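Local coordinates for protein galactan 1,3-beta-galactosidase (PDB 7BYS) that probably hydrolyses the beta-1,3-galactan backbone of arabinogalactans as an exo-acting family 43 glycosidase and carries a calcium-containing carbohydrate-binding module, at residues A[324-329]-A[420-425]; A[358-363]-A[384-389]. All blocks are in the same frame, centred on the assembly; numbering follows the deposited sequence.

Contact 1 (A[324-329]-A[420-425]); sequences SGFSGG and DLDKII. With CA (calcium ion), chain F.
Asp422 holds CG anti to its backbone N (chi1 -177°), and with chi2 near zero (6°) its carboxylate reaches the loop 324-329 with both oxygens at work. Asp422 OD1 binds the calcium ion at 2.3 Å, while its OD2, through the syn lone pair, accepts a nearly straight hydrogen bond from Ser327 N at 2.8 Å. The same two residues also give backbone oxygens to the metal: Ser327 O binds CA at 2.4 Å and Asp422 O at 2.5 Å. Asp422 thus chelates the ion through main chain and side chain, and the calcium would partly offset the negative charge of the carboxylate. This is the calcium site of the module's beta-sandwich, completed by Glu308, Glu310 and the carbonyl of Lys330. A classic beta bulge sets Asp422 and Lys423 together opposite Tyr358 of the neighbouring strand. A water donates to Gly325 O and to Asp422 OD2, giving that oxygen a second donor. Beyond the carboxylate, the extended Lys423 chain runs past Ser327, CD lying 3.9 Å from OG, and a second water joins that hydroxyl to NZ. Phe326 sets its CB 3.6 Å from Asp422 OD1, and its ring packs on Ala360.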
ATOM      1  N   SER A 324     -13.630 -23.810  -2.539  1.00 14.36           N
ATOM      2  CA  SER A 324     -12.411 -23.914  -3.331  1.00 14.28           C
ATOM      3  C   SER A 324     -11.405 -22.809  -3.027  1.00 12.36           C
ATOM      4  O   SER A 324     -10.233 -22.947  -3.383  1.00 12.73           O
ATOM      5  CB  SER A 324     -12.741 -23.892  -4.824  1.00 15.21           C
ATOM      6  OG  SER A 324     -13.122 -22.592  -5.237  1.00 16.42           O
ATOM      7  N   GLY A 325     -11.820 -21.718  -2.386  1.00 11.64           N
ATOM      8  CA  GLY A 325     -10.876 -20.671  -2.058  1.00 12.50           C
ATOM      9  C   GLY A 325     -10.110 -20.866  -0.771  1.00  9.81           C
ATOM     10  O   GLY A 325      -9.258 -20.033  -0.439  1.00 11.03           O
ATOM     11  N   PHE A 326     -10.373 -21.958  -0.050  1.00 10.60           N
ATOM     12  CA  PHE A 326      -9.781 -22.237   1.256  1.00  9.98           C
ATOM     13  C   PHE A 326      -8.649 -23.245   1.153  1.00 10.24           C
ATOM     14  O   PHE A 326      -8.750 -24.241   0.428  1.00 12.57           O
ATOM     15  CB  PHE A 326     -10.811 -22.868   2.200  1.00 11.73           C
ATOM     16  CG  PHE A 326     -12.040 -22.053   2.416  1.00 10.91           C
ATOM     17  CD1 PHE A 326     -11.974 -20.683   2.562  1.00 16.07           C
ATOM     18  CD2 PHE A 326     -13.271 -22.676   2.517  1.00 12.44           C
ATOM     19  CE1 PHE A 326     -13.125 -19.939   2.776  1.00 18.69           C
ATOM     20  CE2 PHE A 326     -14.420 -21.939   2.729  1.00 12.73           C
ATOM     21  CZ  PHE A 326     -14.349 -20.574   2.857  1.00 16.15           C
ATOM     22  N   SER A 327      -7.610 -23.029   1.952  1.00 10.55           N
ATOM     23  CA  SER A 327      -6.585 -24.043   2.120  1.00 11.49           C
ATOM     24  C   SER A 327      -7.217 -25.284   2.747  1.00 11.50           C
ATOM     25  O   SER A 327      -8.034 -25.189   3.674  1.00 11.75           O
ATOM     26  CB  SER A 327      -5.490 -23.488   3.034  1.00 11.76           C
ATOM     27  OG  SER A 327      -4.535 -24.492   3.322  1.00 14.07           O
ATOM     28  N   GLY A 328      -6.862 -26.456   2.221  1.00  9.82           N
ATOM     29  CA  GLY A 328      -7.497 -27.683   2.641  1.00 11.27           C
ATOM     30  C   GLY A 328      -8.936 -27.814   2.204  1.00 12.19           C
ATOM     31  O   GLY A 328      -9.588 -28.803   2.564  1.00 13.96           O
ATOM     32  N   GLY A 329      -9.449 -26.864   1.425  1.00 11.96           N
ATOM     33  CA  GLY A 329     -10.823 -26.899   0.985  1.00 13.09           C
ATOM     34  C   GLY A 329     -11.837 -26.593   2.059  1.00 10.26           C
ATOM     35  O   GLY A 329     -13.034 -26.734   1.812  1.00 12.39           O
ATOM     36  N   ASP A 420     -14.983 -15.936   8.388  1.00 10.53           N
ATOM     37  CA  ASP A 420     -14.666 -17.358   8.333  1.00 10.29           C
ATOM     38  C   ASP A 420     -13.156 -17.562   8.328  1.00 10.90           C
ATOM     39  O   ASP A 420     -12.443 -16.970   7.511  1.00 12.59           O
ATOM     40  CB  ASP A 420     -15.287 -17.989   7.086  1.00 10.54           C
ATOM     41  CG  ASP A 420     -16.802 -17.932   7.093  1.00 14.96           C
ATOM     42  OD1 ASP A 420     -17.389 -17.797   8.182  1.00 15.50           O
ATOM     43  OD2 ASP A 420     -17.405 -18.031   5.998  1.00 17.53           O
ATOM     44  N   LEU A 421     -12.660 -18.421   9.216  1.00  9.68           N
ATOM     45  CA  LEU A 421     -11.222 -18.597   9.402  1.00  9.08           C
ATOM     46  C   LEU A 421     -10.740 -19.831   8.650  1.00  9.09           C
ATOM     47  O   LEU A 421     -11.210 -20.944   8.904  1.00  8.94           O
ATOM     48  CB  LEU A 421     -10.886 -18.707  10.889  1.00 10.05           C
ATOM     49  CG  LEU A 421      -9.392 -18.645  11.232  1.00 11.55           C
ATOM     50  CD1 LEU A 421      -8.783 -17.264  10.935  1.00 10.70           C
ATOM     51  CD2 LEU A 421      -9.171 -19.012  12.698  1.00 11.72           C
ATOM     52  N   ASP A 422      -9.797 -19.629   7.727  1.00  8.80           N
ATOM     53  CA  ASP A 422      -9.253 -20.683   6.883  1.00  7.64           C
ATOM     54  C   ASP A 422      -8.080 -21.383   7.556  1.00 10.81           C
ATOM     55  O   ASP A 422      -8.072 -22.613   7.671  1.00 10.30           O
ATOM     56  CB  ASP A 422      -8.798 -20.063   5.551  1.00  8.59           C
ATOM     57  CG  ASP A 422      -8.277 -21.079   4.568  1.00 10.74           C
ATOM     58  OD1 ASP A 422      -8.349 -22.290   4.830  1.00 11.65           O
ATOM     59  OD2 ASP A 422      -7.784 -20.654   3.499  1.00 11.28           O
ATOM     60  N   LYS A 423      -7.081 -20.615   7.975  1.00 10.04           N
ATOM     61  CA  LYS A 423      -5.881 -21.143   8.609  1.00 11.14           C
ATOM     62  C   LYS A 423      -5.147 -19.968   9.234  1.00 11.28           C
ATOM     63  O   LYS A 423      -5.509 -18.804   9.028  1.00  9.45           O
ATOM     64  CB  LYS A 423      -4.962 -21.857   7.602  1.00 11.44           C
ATOM     65  CG  LYS A 423      -4.439 -20.972   6.467  1.00 12.63           C
ATOM     66  CD  LYS A 423      -3.334 -21.687   5.702  1.00 14.50           C
ATOM     67  CE  LYS A 423      -2.649 -20.755   4.725  1.00 18.94           C
ATOM     68  NZ  LYS A 423      -1.388 -21.379   4.220  1.00 25.56           N
ATOM     69  N   ILE A 424      -4.109 -20.285  10.006  1.00 10.39           N
ATOM     70  CA  ILE A 424      -3.173 -19.295  10.517  1.00 10.47           C
ATOM     71  C   ILE A 424      -1.768 -19.741  10.142  1.00 13.17           C
ATOM     72  O   ILE A 424      -1.507 -20.932   9.954  1.00 11.30           O
ATOM     73  CB  ILE A 424      -3.300 -19.043  12.045  1.00 10.77           C
ATOM     74  CG1 ILE A 424      -2.789 -20.242  12.866  1.00 11.78           C
ATOM     75  CG2 ILE A 424      -4.738 -18.696  12.420  1.00 10.31           C
ATOM     76  CD1 ILE A 424      -2.764 -19.990  14.369  1.00 14.00           C
ATOM     77  N   ILE A 425      -0.868 -18.778  10.003  1.00  9.69           N
ATOM     78  CA  ILE A 425       0.553 -19.054   9.827  1.00  9.66           C
ATOM     79  C   ILE A 425       1.302 -18.325  10.926  1.00 11.91           C
ATOM     80  O   ILE A 425       1.161 -17.103  11.082  1.00 10.95           O
ATOM     81  CB  ILE A 425       1.084 -18.654   8.440  1.00 10.08           C
ATOM     82  CG1 ILE A 425       0.233 -19.278   7.329  1.00 12.80           C
ATOM     83  CG2 ILE A 425       2.546 -19.077   8.318  1.00 11.90           C
ATOM     84  CD1 ILE A 425       0.722 -18.947   5.899  1.00 13.57           C
TER
HETATM   85 CA    CA F 503      -8.491 -24.358   5.865  1.00 10.41          CA
HETATM   86  O   HOH W   1      -6.825 -19.815   1.056  1.00 12.52           O
HETATM   87  O   HOH W   2      -2.073 -23.768   2.570  1.00 18.40           O

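Contact 2 (A[358-363]-A[384-389]); sequences YFANGD and PDSGGG
Two almost linear hydrogen bonds join Asn361 and Ser386: Asn361 N donates to Ser386 OG at 2.9 Å, and Ser386 N returns a bond to Asn361 O, also 2.9 Å, in the carbonyl plane on a lone pair. The serine hydroxyl, placed between its own backbone N and carbonyl carbon (chi1 72°), thus takes the part a main-chain acceptor would play in a strand pair. A water donates to Asn361 O and Asp363 O and accepts from Gly387 N, bridging the two segments. Asn361 CG stands anti to the backbone N (chi1 172°), so that OD1 accepts from Asp363 N in an Asx turn and ND2 faces the other loop, where its bond to Pro384 O is weak at 3.3 Å; Gln383 O and Thr365 O are further acceptors. Pro384 O also lies at the edge of the Phe359 ring, 3.2 Å from CE1, and CZ touches Pro384 CD at 3.7 Å. Gly362 CA packs 3.6 Å from Gly389 N, a close backbone-to-backbone approach. Ser386 OG also bonds Val391 O, Asp385 turns its carboxylate to Arg237 and Tyr240, and Asp363 pairs with the galactose-binding Arg367. Within the module's beta-sandwich, the contact ties the end of strand 352-360 to the loop joining strands 379-383 and 392-402, with Phe359 packed on Ile393 and Val395.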
ATOM      1  N   TYR A 358      -5.665 -16.093   8.009  1.00  7.95           N
ATOM      2  CA  TYR A 358      -6.247 -16.223   6.676  1.00  8.47           C
ATOM      3  C   TYR A 358      -7.747 -16.440   6.823  1.00  9.16           C
ATOM      4  O   TYR A 358      -8.185 -17.398   7.471  1.00 10.33           O
ATOM      5  CB  TYR A 358      -5.605 -17.383   5.920  1.00  8.79           C
ATOM      6  CG  TYR A 358      -4.225 -17.068   5.409  1.00  8.05           C
ATOM      7  CD1 TYR A 358      -3.142 -16.935   6.280  1.00  9.85           C
ATOM      8  CD2 TYR A 358      -4.003 -16.902   4.049  1.00 10.39           C
ATOM      9  CE1 TYR A 358      -1.873 -16.616   5.795  1.00  9.51           C
ATOM     10  CE2 TYR A 358      -2.744 -16.596   3.562  1.00  9.73           C
ATOM     11  CZ  TYR A 358      -1.698 -16.448   4.441  1.00 10.35           C
ATOM     12  OH  TYR A 358      -0.456 -16.141   3.926  1.00 11.81           O
ATOM     13  N   PHE A 359      -8.539 -15.553   6.235  1.00  9.33           N
ATOM     14  CA  PHE A 359      -9.978 -15.560   6.452  1.00  8.44           C
ATOM     15  C   PHE A 359     -10.678 -15.148   5.161  1.00  8.17           C
ATOM     16  O   PHE A 359     -10.071 -14.560   4.260  1.00  9.04           O
ATOM     17  CB  PHE A 359     -10.354 -14.570   7.569  1.00 10.74           C
ATOM     18  CG  PHE A 359     -10.091 -13.144   7.185  1.00 10.01           C
ATOM     19  CD1 PHE A 359     -11.065 -12.399   6.538  1.00  9.33           C
ATOM     20  CD2 PHE A 359      -8.836 -12.581   7.389  1.00 11.38           C
ATOM     21  CE1 PHE A 359     -10.810 -11.105   6.139  1.00 10.81           C
ATOM     22  CE2 PHE A 359      -8.573 -11.283   6.996  1.00 11.58           C
ATOM     23  CZ  PHE A 359      -9.562 -10.546   6.366  1.00 11.34           C
ATOM     24  N   ALA A 360     -11.970 -15.442   5.082  1.00  9.13           N
ATOM     25  CA  ALA A 360     -12.829 -14.931   4.024  1.00  9.76           C
ATOM     26  C   ALA A 360     -13.941 -14.120   4.667  1.00  9.51           C
ATOM     27  O   ALA A 360     -14.523 -14.540   5.670  1.00 10.17           O
ATOM     28  CB  ALA A 360     -13.427 -16.079   3.200  1.00 12.05           C
ATOM     29  N   ASN A 361     -14.229 -12.954   4.106  1.00  9.91           N
ATOM     30  CA  ASN A 361     -15.299 -12.094   4.614  1.00 10.68           C
ATOM     31  C   ASN A 361     -16.065 -11.588   3.398  1.00  9.38           C
ATOM     32  O   ASN A 361     -15.627 -10.642   2.736  1.00 10.10           O
ATOM     33  CB  ASN A 361     -14.726 -10.944   5.432  1.00 10.29           C
ATOM     34  CG  ASN A 361     -15.773  -9.918   5.829  1.00  9.31           C
ATOM     35  OD1 ASN A 361     -16.980 -10.142   5.693  1.00 10.11           O
ATOM     36  ND2 ASN A 361     -15.315  -8.781   6.326  1.00 10.76           N
ATOM     37  N   GLY A 362     -17.209 -12.209   3.115  1.00 10.45           N
ATOM     38  CA  GLY A 362     -17.986 -11.816   1.957  1.00 11.55           C
ATOM     39  C   GLY A 362     -18.876 -10.609   2.132  1.00 10.97           C
ATOM     40  O   GLY A 362     -19.629 -10.277   1.207  1.00 11.49           O
ATOM     41  N   ASP A 363     -18.803  -9.930   3.275  1.00 10.64           N
ATOM     42  CA  ASP A 363     -19.573  -8.716   3.486  1.00 10.93           C
ATOM     43  C   ASP A 363     -18.996  -7.584   2.651  1.00 11.51           C
ATOM     44  O   ASP A 363     -17.856  -7.643   2.180  1.00 13.05           O
ATOM     45  CB  ASP A 363     -19.492  -8.267   4.951  1.00 12.03           C
ATOM     46  CG  ASP A 363     -20.177  -9.207   5.916  1.00 12.71           C
ATOM     47  OD1 ASP A 363     -20.773 -10.211   5.478  1.00 13.61           O
ATOM     48  OD2 ASP A 363     -20.133  -8.914   7.141  1.00 13.23           O
ATOM     49  N   PRO A 384     -10.923  -7.017   7.100  1.00  9.32           N
ATOM     50  CA  PRO A 384     -11.530  -6.319   5.962  1.00 10.81           C
ATOM     51  C   PRO A 384     -12.400  -7.252   5.132  1.00 10.58           C
ATOM     52  O   PRO A 384     -12.234  -8.480   5.136  1.00 10.63           O
ATOM     53  CB  PRO A 384     -10.316  -5.844   5.146  1.00 13.14           C
ATOM     54  CG  PRO A 384      -9.183  -5.775   6.134  1.00 12.22           C
ATOM     55  CD  PRO A 384      -9.453  -6.886   7.135  1.00 10.75           C
ATOM     56  N   ASP A 385     -13.340  -6.651   4.393  1.00  9.41           N
ATOM     57  CA  ASP A 385     -14.034  -7.399   3.353  1.00  9.63           C
ATOM     58  C   ASP A 385     -12.996  -8.019   2.425  1.00  9.30           C
ATOM     59  O   ASP A 385     -12.029  -7.363   2.038  1.00 10.81           O
ATOM     60  CB  ASP A 385     -14.956  -6.466   2.564  1.00 11.81           C
ATOM     61  CG  ASP A 385     -14.240  -5.242   2.006  1.00 12.67           C
ATOM     62  OD1 ASP A 385     -13.786  -4.394   2.797  1.00 13.26           O
ATOM     63  OD2 ASP A 385     -14.142  -5.129   0.764  1.00 13.75           O
ATOM     64  N   SER A 386     -13.156  -9.292   2.108  1.00  9.09           N
ATOM     65  CA  SER A 386     -12.142  -9.971   1.316  1.00 10.24           C
ATOM     66  C   SER A 386     -12.460 -10.039  -0.172  1.00  9.37           C
ATOM     67  O   SER A 386     -11.589 -10.432  -0.955  1.00 12.00           O
ATOM     68  CB  SER A 386     -11.869 -11.364   1.887  1.00 10.16           C
ATOM     69  OG  SER A 386     -12.974 -12.205   1.598  1.00 10.08           O
ATOM     70  N   GLY A 387     -13.665  -9.646  -0.586  1.00 10.67           N
ATOM     71  CA  GLY A 387     -14.087  -9.692  -1.971  1.00 11.00           C
ATOM     72  C   GLY A 387     -15.165 -10.722  -2.239  1.00 14.89           C
ATOM     73  O   GLY A 387     -15.873 -10.616  -3.252  1.00 17.38           O
ATOM     74  N   GLY A 388     -15.302 -11.711  -1.368  1.00 12.95           N
ATOM     75  CA  GLY A 388     -16.318 -12.731  -1.517  1.00 13.34           C
ATOM     76  C   GLY A 388     -16.131 -13.782  -0.441  1.00 14.17           C
ATOM     77  O   GLY A 388     -15.059 -13.908   0.160  1.00 13.36           O
ATOM     78  N   GLY A 389     -17.203 -14.536  -0.201  1.00 14.34           N
ATOM     79  CA  GLY A 389     -17.154 -15.604   0.777  1.00 14.77           C
ATOM     80  C   GLY A 389     -16.205 -16.731   0.426  1.00 12.49           C
ATOM     81  O   GLY A 389     -15.885 -17.545   1.297  1.00 15.12           O
TER
HETATM   82  O   HOH W   3     -16.419  -8.905   0.236  1.00 14.38           O

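In the fold
Contacts 1 and 2 lie about 12 Å apart, centre to centre, in the carbohydrate-binding module, and meet where strands 420-426 and 352-360 run antiparallel as neighbours in one sheet. Asp422 N and Tyr358 O, 2.8 Å apart, and Lys423 O and Tyr358 N, 2.9 Å apart, are probable hydrogen bonds, so the bulge beside the calcium is paired directly with the strand that leads into contact 2. Both segments of contact 2 fall between those of contact 1 in the sequence. Both contacts border the module's galactose site: Asp420, at the start of strand 420-426, and Arg367, close to Asp363, bind beta-D-galactose in another structure of this protein; none is bound here.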